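Tp0751 (Treponema pallidum, PDB 5JK2) mediates adhesion to extracellular matrix components and interactions with host cells, using a compact beta barrel with a non-canonical lipocalin fold. Local coordinates at residues R99-F104 against R117-F122; I89-S94 against R107-S112; L53-E58 against D65-L70; V130-D135 against M146-Y151. The protein carries 1 engineered substitution. All coordinates share one frame; numbering follows the deposited sequence.

Interaction 1. Residues R99-F104 against R117-F122; sequences RKTVSF and RLEVTF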
# COMPACT_ATOMS: atom_id res chain seq x y z
N ARG A 99 -9.77 -9.74 -6.19
CA ARG A 99 -10.02 -9.01 -7.43
C ARG A 99 -8.95 -7.94 -7.65
O ARG A 99 -7.88 -8.23 -8.17
CB ARG A 99 -11.42 -8.40 -7.42
CG ARG A 99 -12.52 -9.41 -7.13
CD ARG A 99 -13.89 -8.83 -7.42
NE ARG A 99 -14.16 -8.77 -8.86
CZ ARG A 99 -14.63 -9.79 -9.58
NH1 ARG A 99 -14.90 -10.95 -9.00
NH2 ARG A 99 -14.85 -9.63 -10.88
N LYS A 100 -9.24 -6.70 -7.24
CA LYS A 100 -8.33 -5.58 -7.45
C LYS A 100 -8.03 -4.84 -6.15
O LYS A 100 -7.71 -3.65 -6.16
CB LYS A 100 -8.91 -4.60 -8.48
CG LYS A 100 -9.13 -5.22 -9.85
CD LYS A 100 -9.71 -4.21 -10.83
CE LYS A 100 -9.51 -4.67 -12.27
NZ LYS A 100 -10.33 -3.90 -13.24
N THR A 101 -8.14 -5.56 -5.04
CA THR A 101 -7.97 -4.96 -3.72
C THR A 101 -7.10 -5.81 -2.81
O THR A 101 -7.42 -6.96 -2.52
CB THR A 101 -9.32 -4.74 -3.03
OG1 THR A 101 -10.22 -4.08 -3.93
CG2 THR A 101 -9.16 -3.90 -1.77
N VAL A 102 -5.99 -5.22 -2.35
CA VAL A 102 -5.18 -5.82 -1.29
C VAL A 102 -5.60 -5.21 0.04
O VAL A 102 -5.61 -3.99 0.19
CB VAL A 102 -3.68 -5.59 -1.51
CG1 VAL A 102 -2.87 -6.40 -0.51
CG2 VAL A 102 -3.29 -5.96 -2.93
N SER A 103 -5.96 -6.06 0.99
CA SER A 103 -6.40 -5.60 2.31
C SER A 103 -5.40 -6.00 3.38
O SER A 103 -5.20 -7.18 3.66
CB SER A 103 -7.78 -6.17 2.63
OG SER A 103 -8.78 -5.53 1.87
N PHE A 104 -4.77 -4.99 3.98
CA PHE A 104 -3.71 -5.21 4.96
C PHE A 104 -4.20 -5.09 6.40
O PHE A 104 -5.09 -4.30 6.70
CB PHE A 104 -2.58 -4.22 4.75
CG PHE A 104 -1.79 -4.45 3.50
CD1 PHE A 104 -0.69 -5.29 3.51
CD2 PHE A 104 -2.14 -3.81 2.32
CE1 PHE A 104 0.04 -5.50 2.36
CE2 PHE A 104 -1.41 -4.02 1.17
CZ PHE A 104 -0.32 -4.86 1.19
N ARG A 117 -5.47 -0.65 9.52
CA ARG A 117 -6.06 -1.37 8.40
C ARG A 117 -5.97 -0.57 7.12
O ARG A 117 -6.19 0.64 7.12
CB ARG A 117 -7.53 -1.70 8.70
CG ARG A 117 -7.70 -2.66 9.85
CD ARG A 117 -9.13 -3.15 9.97
NE ARG A 117 -9.20 -4.39 10.75
CZ ARG A 117 -9.07 -4.46 12.07
NH1 ARG A 117 -9.15 -5.64 12.68
NH2 ARG A 117 -8.87 -3.36 12.79
N LEU A 118 -5.64 -1.25 6.03
CA LEU A 118 -5.44 -0.61 4.74
C LEU A 118 -6.32 -1.25 3.67
O LEU A 118 -6.57 -2.45 3.70
CB LEU A 118 -3.97 -0.69 4.33
CG LEU A 118 -3.26 0.64 4.03
CD1 LEU A 118 -3.20 1.51 5.28
CD2 LEU A 118 -1.87 0.39 3.48
N GLU A 119 -6.78 -0.43 2.74
CA GLU A 119 -7.59 -0.90 1.63
C GLU A 119 -7.03 -0.38 0.31
O GLU A 119 -7.53 0.58 -0.26
CB GLU A 119 -9.04 -0.45 1.79
CG GLU A 119 -9.72 -1.00 3.04
CD GLU A 119 -9.95 -2.50 2.98
OE1 GLU A 119 -9.85 -3.08 1.88
OE2 GLU A 119 -10.23 -3.10 4.04
N VAL A 120 -5.97 -1.04 -0.16
CA VAL A 120 -5.28 -0.63 -1.38
C VAL A 120 -6.00 -1.14 -2.62
O VAL A 120 -5.96 -2.34 -2.93
CB VAL A 120 -3.84 -1.15 -1.41
CG1 VAL A 120 -3.11 -0.62 -2.63
CG2 VAL A 120 -3.11 -0.75 -0.13
N THR A 121 -6.64 -0.23 -3.34
CA THR A 121 -7.38 -0.57 -4.55
C THR A 121 -6.61 -0.10 -5.78
O THR A 121 -6.44 1.10 -6.00
CB THR A 121 -8.78 0.06 -4.56
OG1 THR A 121 -9.48 -0.30 -3.36
CG2 THR A 121 -9.58 -0.40 -5.77
N PHE A 122 -6.15 -1.06 -6.58
CA PHE A 122 -5.42 -0.77 -7.80
C PHE A 122 -6.31 -0.21 -8.89
O PHE A 122 -7.44 -0.67 -9.08
CB PHE A 122 -4.73 -2.03 -8.32
CG PHE A 122 -3.40 -2.31 -7.68
CD1 PHE A 122 -3.32 -3.03 -6.51
CD2 PHE A 122 -2.24 -1.87 -8.28
CE1 PHE A 122 -2.09 -3.30 -5.94
CE2 PHE A 122 -1.01 -2.13 -7.71
CZ PHE A 122 -0.94 -2.85 -6.54

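Interaction 2. Residues I89-S94 against R107-S112; sequences IFLVDS and RNTAIS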
# COMPACT_ATOMS: atom_id res chain seq x y z
N ILE A 89 6.51 2.91 10.87
CA ILE A 89 6.41 1.62 10.20
C ILE A 89 5.39 0.73 10.87
O ILE A 89 5.26 0.74 12.09
CB ILE A 89 7.76 0.89 10.18
CG1 ILE A 89 8.86 1.80 9.63
CG2 ILE A 89 7.65 -0.40 9.36
CD1 ILE A 89 10.26 1.21 9.67
N PHE A 90 4.67 -0.05 10.06
CA PHE A 90 3.73 -1.04 10.58
C PHE A 90 4.00 -2.40 9.94
O PHE A 90 3.93 -2.55 8.72
CB PHE A 90 2.29 -0.61 10.31
CG PHE A 90 1.83 0.54 11.15
CD1 PHE A 90 2.33 1.82 10.94
CD2 PHE A 90 0.88 0.36 12.14
CE1 PHE A 90 1.90 2.88 11.72
CE2 PHE A 90 0.45 1.41 12.91
CZ PHE A 90 0.96 2.67 12.70
N LEU A 91 4.30 -3.38 10.77
CA LEU A 91 4.55 -4.73 10.30
C LEU A 91 3.25 -5.38 9.85
O LEU A 91 2.23 -5.26 10.53
CB LEU A 91 5.20 -5.58 11.40
CG LEU A 91 6.43 -5.00 12.08
CD1 LEU A 91 6.29 -5.12 13.59
CD2 LEU A 91 7.69 -5.70 11.61
N VAL A 92 3.29 -6.07 8.72
CA VAL A 92 2.10 -6.71 8.18
C VAL A 92 1.80 -8.01 8.91
O VAL A 92 2.54 -8.99 8.80
CB VAL A 92 2.25 -7.01 6.67
CG1 VAL A 92 0.95 -7.57 6.11
CG2 VAL A 92 2.66 -5.76 5.91
N ASP A 93 0.71 -8.01 9.66
CA ASP A 93 0.27 -9.21 10.37
C ASP A 93 -0.52 -10.12 9.44
O ASP A 93 -0.53 -11.34 9.62
CB ASP A 93 -0.57 -8.82 11.59
CG ASP A 93 0.27 -8.44 12.79
OD1 ASP A 93 1.27 -9.13 13.07
OD2 ASP A 93 -0.07 -7.44 13.47
N SER A 94 -1.16 -9.52 8.44
CA SER A 94 -1.87 -10.28 7.41
C SER A 94 -2.07 -9.43 6.15
O SER A 94 -2.02 -8.21 6.20
CB SER A 94 -3.22 -10.78 7.93
OG SER A 94 -4.16 -9.73 8.06
N ARG A 107 0.68 -3.51 12.00
CA ARG A 107 0.85 -3.25 13.43
C ARG A 107 2.10 -2.43 13.70
O ARG A 107 3.19 -2.77 13.23
CB ARG A 107 0.90 -4.57 14.18
CG ARG A 107 1.42 -4.48 15.61
CD ARG A 107 1.36 -5.83 16.30
NE ARG A 107 1.78 -6.92 15.41
CZ ARG A 107 3.05 -7.26 15.18
NH1 ARG A 107 3.33 -8.26 14.35
NH2 ARG A 107 4.04 -6.60 15.76
N ASN A 108 1.94 -1.36 14.47
CA ASN A 108 3.04 -0.46 14.80
C ASN A 108 4.23 -1.22 15.38
O ASN A 108 4.05 -2.20 16.11
CB ASN A 108 2.56 0.62 15.77
CG ASN A 108 3.68 1.54 16.22
OD1 ASN A 108 4.20 1.41 17.33
ND2 ASN A 108 4.05 2.49 15.36
N THR A 109 5.43 -0.79 15.04
CA THR A 109 6.65 -1.47 15.46
C THR A 109 6.91 -1.34 16.96
O THR A 109 7.33 -2.30 17.61
CB THR A 109 7.89 -0.94 14.71
OG1 THR A 109 7.96 0.49 14.84
CG2 THR A 109 7.81 -1.30 13.24
N ALA A 110 6.66 -0.16 17.50
CA ALA A 110 6.92 0.11 18.91
C ALA A 110 5.82 -0.45 19.80
O ALA A 110 6.09 -1.14 20.78
CB ALA A 110 7.08 1.60 19.13
N ILE A 111 4.57 -0.13 19.46
CA ILE A 111 3.42 -0.45 20.30
C ILE A 111 2.45 -1.40 19.60
O ILE A 111 1.85 -1.04 18.59
CB ILE A 111 2.68 0.82 20.73
CG1 ILE A 111 3.70 1.90 21.12
CG2 ILE A 111 1.72 0.52 21.87
CD1 ILE A 111 3.09 3.13 21.74
N SER A 112 2.29 -2.59 20.15
CA SER A 112 1.41 -3.60 19.58
C SER A 112 -0.05 -3.19 19.67
O SER A 112 -0.89 -3.66 18.90
CB SER A 112 1.61 -4.94 20.30
OG SER A 112 1.27 -4.84 21.67

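Interaction 3. Residues L53-E58 against D65-L70; sequences LWIQTE and DIHPLL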
# COMPACT_ATOMS: atom_id res chain seq x y z
N LEU A 53 8.07 2.49 -3.67
CA LEU A 53 7.66 3.79 -3.16
C LEU A 53 6.41 4.30 -3.86
O LEU A 53 6.29 4.20 -5.08
CB LEU A 53 8.79 4.80 -3.34
CG LEU A 53 8.50 6.24 -2.91
CD1 LEU A 53 8.23 6.30 -1.42
CD2 LEU A 53 9.66 7.14 -3.29
N TRP A 54 5.49 4.87 -3.08
CA TRP A 54 4.25 5.43 -3.61
C TRP A 54 4.03 6.83 -3.06
O TRP A 54 4.15 7.06 -1.86
CB TRP A 54 3.07 4.53 -3.27
CG TRP A 54 3.14 3.19 -3.93
CD1 TRP A 54 3.86 2.11 -3.53
CD2 TRP A 54 2.44 2.79 -5.12
NE1 TRP A 54 3.67 1.06 -4.39
CE2 TRP A 54 2.80 1.45 -5.37
CE3 TRP A 54 1.55 3.42 -5.99
CZ2 TRP A 54 2.30 0.74 -6.46
CZ3 TRP A 54 1.06 2.72 -7.07
CH2 TRP A 54 1.43 1.39 -7.30
N ILE A 55 3.72 7.77 -3.95
CA ILE A 55 3.51 9.17 -3.58
C ILE A 55 2.06 9.57 -3.81
O ILE A 55 1.49 9.27 -4.86
CB ILE A 55 4.44 10.11 -4.38
CG1 ILE A 55 5.90 9.73 -4.16
CG2 ILE A 55 4.22 11.55 -3.95
CD1 ILE A 55 6.39 8.66 -5.08
N GLN A 56 1.48 10.27 -2.85
CA GLN A 56 0.07 10.62 -2.91
C GLN A 56 -0.21 11.72 -3.93
O GLN A 56 0.62 12.59 -4.15
CB GLN A 56 -0.44 11.07 -1.53
CG GLN A 56 -1.93 11.31 -1.50
CD GLN A 56 -2.45 11.57 -0.10
OE1 GLN A 56 -2.98 12.64 0.19
NE2 GLN A 56 -2.31 10.58 0.77
N THR A 57 -1.39 11.66 -4.55
CA THR A 57 -1.84 12.67 -5.49
C THR A 57 -2.78 13.64 -4.77
O THR A 57 -3.28 13.31 -3.69
CB THR A 57 -2.54 12.02 -6.71
OG1 THR A 57 -1.66 11.04 -7.29
CG2 THR A 57 -2.93 13.05 -7.78
N GLU A 58 -3.01 14.82 -5.36
CA GLU A 58 -3.73 15.93 -4.72
C GLU A 58 -2.89 16.52 -3.60
O GLU A 58 -2.76 17.75 -3.50
CB GLU A 58 -5.10 15.51 -4.19
CG GLU A 58 -5.70 16.51 -3.23
CD GLU A 58 -7.06 16.09 -2.71
OE1 GLU A 58 -8.00 15.93 -3.53
OE2 GLU A 58 -7.19 15.87 -1.48
N ASP A 65 1.64 21.68 -1.43
CA ASP A 65 1.63 20.98 -0.15
C ASP A 65 2.56 19.77 -0.15
O ASP A 65 3.14 19.41 -1.17
CB ASP A 65 0.21 20.52 0.20
CG ASP A 65 -0.69 21.67 0.64
OD1 ASP A 65 -0.22 22.56 1.38
OD2 ASP A 65 -1.88 21.67 0.24
N ILE A 66 2.68 19.13 1.02
CA ILE A 66 3.57 17.99 1.20
C ILE A 66 2.83 16.67 0.98
O ILE A 66 1.74 16.46 1.52
CB ILE A 66 4.20 17.99 2.62
CG1 ILE A 66 5.09 19.23 2.79
CG2 ILE A 66 5.01 16.71 2.85
CD1 ILE A 66 5.41 19.57 4.23
N HIS A 67 3.44 15.77 0.22
CA HIS A 67 2.80 14.52 -0.19
C HIS A 67 3.08 13.41 0.83
O HIS A 67 4.23 13.14 1.14
CB HIS A 67 3.30 14.09 -1.58
CG HIS A 67 3.22 15.17 -2.62
ND1 HIS A 67 4.35 15.78 -3.14
CD2 HIS A 67 2.17 15.73 -3.24
CE1 HIS A 67 3.98 16.68 -4.03
NE2 HIS A 67 2.66 16.67 -4.11
N PRO A 68 2.01 12.79 1.37
CA PRO A 68 2.18 11.56 2.15
C PRO A 68 2.79 10.44 1.30
O PRO A 68 2.45 10.33 0.12
CB PRO A 68 0.75 11.22 2.59
CG PRO A 68 0.03 12.51 2.56
CD PRO A 68 0.62 13.28 1.43
N LEU A 69 3.67 9.64 1.90
CA LEU A 69 4.37 8.59 1.17
C LEU A 69 4.12 7.22 1.77
O LEU A 69 4.11 7.05 2.99
CB LEU A 69 5.87 8.85 1.17
CG LEU A 69 6.35 10.26 0.85
CD1 LEU A 69 7.86 10.35 1.00
CD2 LEU A 69 5.90 10.67 -0.54
N LEU A 70 3.94 6.23 0.90
CA LEU A 70 3.86 4.84 1.30
C LEU A 70 4.95 4.04 0.62
O LEU A 70 5.10 4.09 -0.60
CB LEU A 70 2.50 4.23 0.96
CG LEU A 70 1.27 4.76 1.71
CD1 LEU A 70 0.02 4.12 1.15
CD2 LEU A 70 1.39 4.50 3.21

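Interaction 4. Residues V130-D135 against M146-Y151; sequences VRAVED and MWDGQY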
# COMPACT_ATOMS: atom_id res chain seq x y z
N VAL A 130 -5.87 4.44 -1.79
CA VAL A 130 -5.72 3.90 -0.44
C VAL A 130 -6.76 4.46 0.53
O VAL A 130 -7.09 5.65 0.49
CB VAL A 130 -4.32 4.19 0.13
CG1 VAL A 130 -4.15 3.53 1.49
CG2 VAL A 130 -3.24 3.70 -0.83
N ARG A 131 -7.26 3.58 1.39
CA ARG A 131 -8.10 3.96 2.51
C ARG A 131 -7.48 3.36 3.76
O ARG A 131 -7.17 2.17 3.79
CB ARG A 131 -9.55 3.48 2.30
CG ARG A 131 -10.40 3.32 3.56
CD ARG A 131 -10.93 4.65 4.09
NE ARG A 131 -11.83 4.45 5.23
CZ ARG A 131 -12.54 5.42 5.81
NH1 ARG A 131 -12.47 6.67 5.37
NH2 ARG A 131 -13.32 5.12 6.84
N ALA A 132 -7.28 4.19 4.78
CA ALA A 132 -6.62 3.76 6.00
C ALA A 132 -7.55 3.95 7.20
O ALA A 132 -8.33 4.90 7.25
CB ALA A 132 -5.32 4.52 6.21
N VAL A 133 -7.45 3.04 8.16
CA VAL A 133 -8.27 3.08 9.36
C VAL A 133 -7.48 2.61 10.56
O VAL A 133 -7.01 1.48 10.60
CB VAL A 133 -9.53 2.21 9.21
CG1 VAL A 133 -10.31 2.15 10.53
CG2 VAL A 133 -10.41 2.74 8.09
N GLU A 134 -7.34 3.48 11.56
CA GLU A 134 -6.58 3.13 12.75
C GLU A 134 -7.35 2.13 13.60
O GLU A 134 -8.56 1.95 13.43
CB GLU A 134 -6.24 4.37 13.57
CG GLU A 134 -4.96 5.09 13.16
CD GLU A 134 -3.74 4.19 13.19
OE1 GLU A 134 -3.42 3.59 12.14
OE2 GLU A 134 -3.09 4.10 14.25
N ASP A 135 -6.64 1.50 14.52
CA ASP A 135 -7.19 0.47 15.39
C ASP A 135 -6.37 0.42 16.67
O ASP A 135 -5.49 -0.43 16.82
CB ASP A 135 -7.18 -0.88 14.67
CG ASP A 135 -7.59 -2.03 15.58
OD1 ASP A 135 -8.37 -1.79 16.52
OD2 ASP A 135 -7.11 -3.16 15.36
N MET A 146 -5.17 10.88 6.95
CA MET A 146 -4.25 11.71 6.18
C MET A 146 -3.64 10.91 5.04
O MET A 146 -3.12 11.46 4.07
CB MET A 146 -3.15 12.28 7.08
CG MET A 146 -2.22 11.22 7.67
SD MET A 146 -1.02 11.89 8.83
CE MET A 146 -0.25 13.16 7.84
N TRP A 147 -3.71 9.59 5.17
CA TRP A 147 -3.14 8.68 4.19
C TRP A 147 -4.13 8.33 3.08
O TRP A 147 -3.74 7.86 2.02
CB TRP A 147 -2.66 7.40 4.88
CG TRP A 147 -1.79 7.67 6.07
CD1 TRP A 147 -2.10 7.44 7.38
CD2 TRP A 147 -0.48 8.23 6.07
NE1 TRP A 147 -1.06 7.82 8.19
CE2 TRP A 147 -0.05 8.31 7.41
CE3 TRP A 147 0.38 8.68 5.06
CZ2 TRP A 147 1.20 8.82 7.76
CZ3 TRP A 147 1.62 9.18 5.42
CH2 TRP A 147 2.01 9.24 6.75
N ASP A 148 -5.41 8.57 3.34
CA ASP A 148 -6.45 8.36 2.33
C ASP A 148 -6.18 9.20 1.09
O ASP A 148 -5.86 10.38 1.19
CB ASP A 148 -7.83 8.70 2.89
CG ASP A 148 -8.39 7.60 3.77
OD1 ASP A 148 -7.60 6.78 4.27
OD2 ASP A 148 -9.62 7.58 3.97
N GLY A 149 -6.32 8.58 -0.07
CA GLY A 149 -6.17 9.28 -1.33
C GLY A 149 -5.56 8.43 -2.42
O GLY A 149 -5.31 7.24 -2.23
N GLN A 150 -5.31 9.05 -3.57
CA GLN A 150 -4.73 8.36 -4.70
C GLN A 150 -3.21 8.41 -4.61
O GLN A 150 -2.64 9.42 -4.19
CB GLN A 150 -5.20 9.00 -6.01
CG GLN A 150 -4.84 8.22 -7.25
CD GLN A 150 -5.07 9.00 -8.53
OE1 GLN A 150 -5.25 10.22 -8.49
NE2 GLN A 150 -5.05 8.31 -9.65
N TYR A 151 -2.56 7.31 -4.98
CA TYR A 151 -1.10 7.25 -5.01
C TYR A 151 -0.60 6.82 -6.38
O TYR A 151 -1.33 6.20 -7.15
CB TYR A 151 -0.58 6.28 -3.95
CG TYR A 151 -0.75 6.76 -2.53
CD1 TYR A 151 -1.98 6.66 -1.89
CD2 TYR A 151 0.31 7.30 -1.83
CE1 TYR A 151 -2.14 7.09 -0.59
CE2 TYR A 151 0.16 7.74 -0.53
CZ TYR A 151 -1.07 7.64 0.09
OH TYR A 151 -1.22 8.08 1.38

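Interaction 1. Residues R99-F104 against R117-F122
The antiparallel beta hairpin made by strands 101-108 and 115-122 brings Val102 opposite Val120 and Phe104 opposite Leu118 as hydrogen-bonded pairs, with Ser103 and Glu119 as the non-hydrogen-bonded pair between them. Val102 N gives its hydrogen to Val120 O at 2.9 Å, and the ladder runs on past the strand, where Phe122 N reaches Lys100 O at 3.1 Å. The two valines and Phe104 with Leu118 share the face turned into the barrel. There Val120 CG2 meets Phe104 CE2 at the ring edge, 3.9 Å away, while Phe104 CB and Leu118 CB touch at 3.8 Å. Val102 and Phe122 lie side by side and point the same way, with Val102 CG2 at the edge of the phenylalanine ring. In this eight-stranded calycin-type barrel such apolar groups line the interior, and Leu50 from a loop covers Phe104, Val120 and Phe122. The other face is polar. Glu119 is bent at chi2 (-68°), which swings CD back toward the neighbouring strand, and Ser103 OG donates to Glu119 OE1 at 2.7 Å, on the syn side but 32° out of the carboxylate plane. A small serine suits this place because its short hydroxyl meets the folded acid across the pair. Beta-branched Thr101 and Thr121 fit the extended backbone, and Thr101 CG2 rests 3.8 Å from Glu119 OE1.

Interaction 2. Residues I89-S94 against R107-S112
Phe90 lays one face of its ring over the backbone of Asn108, whose CA sits 3.5 Å above the ring plane and offset toward the rim. Phe90 CE2 also meets Asn108 CB at 3.6 Å, and Arg107 N lies at the ring edge, in plane. Beyond the segments, the ring of Phe81 meets Phe90 at a steep angle, and Phe90 is buried, a place that suits a flat apolar ring. Next to it, Leu91 N bonds to Arg107 O at 2.8 Å, and Arg107 N returns the bond to Leu91 O. These pairs belong to the hairpin of strands 86-98 and 101-108, two neighbours in the lipocalin-like barrel. The first strand turns a corner at Asp93, where Asp93 and Ser94 both face Leu105 in a classic beta bulge. Asp93 also meets Arg107, whose chain is bent at chi3 (41°), which places NE for a side-on grip: NH1 binds Asp93 OD1 at 2.6 Å with a nearly straight bond (163°), and NE binds Asp93 OD2 at 2.7 Å. The two flat groups are turned 33° from each other. Arginine suits the site because it offers two N-H groups to one carboxylate, while its NH2 lies 3.5 Å from Leu91 CD1. Further along the pairing, Thr109 CG2 touches Ile89 CB at 3.8 Å. Asn108 then turns the chain away from the strand: its OD1 accepts from Ile111 N at 2.7 Å, in the plane of the amide carbonyl, an Asx motif.

Interaction 3. Residues L53-E58 against D65-L70
Gln56 holds CG anti to its backbone N (chi1 -174°) and stays extended through CD (chi2 172°), which carries its amide across the ring of Pro68, with Gln56 NE2 3.5 Å from Pro68 CG. Leu69 has CG beside its own backbone N, and its CD2 comes alongside Ile55 CG1 at 3.7 Å, the two side chains lying side by side and pointing the same way. The other branch of Ile55, CG2, meets His67 CB at 3.6 Å. Strands 52-56 and 69-73 are antiparallel neighbours in the barrel, with Trp54 and Leu70 as a hydrogen-bonded pair. Trp54 N donates to Leu70 O at 2.6 Å and Leu70 N to Trp54 O at 2.9 Å. The same Leu70 O lies in the plane of the Trp54 ring, at its edge, and 3.4 Å from Trp54 CB. The indole looks inward, where Phe72 meets it at about a right angle and its NE1 bonds to Leu50 O. Further on, Gln56 N donates to Pro68 O at 3.1 Å, almost along the C=O axis (176°). Pro68, having no N-H, cannot return a bond to Gln56, and the pairing there rests on this single bond, at the end of the paired region next to the loop. Ile55 and Leu69, both apolar, cover one another on the face opposite Trp54 and Leu70. Gln56 plays two parts: the carbons and amide pack on Pro68, while NE2 hydrogen-bonds Tyr151 OH, so this N-H donor is satisfied even as the amide packs on the proline.

Interaction 4. Residues V130-D135 against M146-Y151
Val130 and Gly149 form an antiparallel hydrogen-bonded pair: Val130 N donates to Gly149 O at 2.9 Å in an almost straight bond (177°), and Gly149 N returns to Val130 O at 3.1 Å. This joins strand 127-135 to strand 149-153, the last two strands of the lipocalin-like barrel. Gly149 sits at phi 146° and psi -176°, where any side chain would press against the carbonyl oxygen of Asp148, which explains a glycine here. Just before it the strand pairing gives way to a side chain. Asp148 OD1 accepts the hydrogen of Ala132 N at 2.7 Å, on the syn side of the carboxylate, doing for that N-H what a strand carbonyl would otherwise do. Its second oxygen, OD2, forms a weak salt bridge with Arg131 NH1 at 3.3 Å and lies 3.2 Å from Arg131 CD. The short acid thus serves both neighbours, and the positive charge would be expected to stabilise its ionised form. On the buried side, Ala132 CB meets Trp147 CB at 4.1 Å, a small residue beside a large one, and Leu70 and Leu118 pack on Val130. Val130 crosses the Tyr151 side chain obliquely, its CG2 coming within 3.4 Å of Tyr151 CD1. The phenol does not end in apolar surroundings alone: Tyr151 OH donates to Trp147 O, which lies in the plane of the ring at its edge, 2.6 Å away.

In the fold
After the N-terminal helix 26-39, interaction 3 closes the loop between strands 52-56 and 69-73, part of which is not modelled. Interactions 2 and 1 then cross: 89-94 and 99-104 both come before 107-112, which itself precedes 117-122. They share strand 101-108, which pairs with strand 86-98 on one side and strand 115-122 on the other; Phe104 also packs on Val92. Interaction 4 follows in series, closing the connection from strand 127-135 to strand 149-153, and adjoins interaction 1 where Glu119 N meets Arg131 O. Finally the last strand lies beside the first, with Thr57 N meeting Gln150 O, so interactions 3 and 4 come together where the barrel closes.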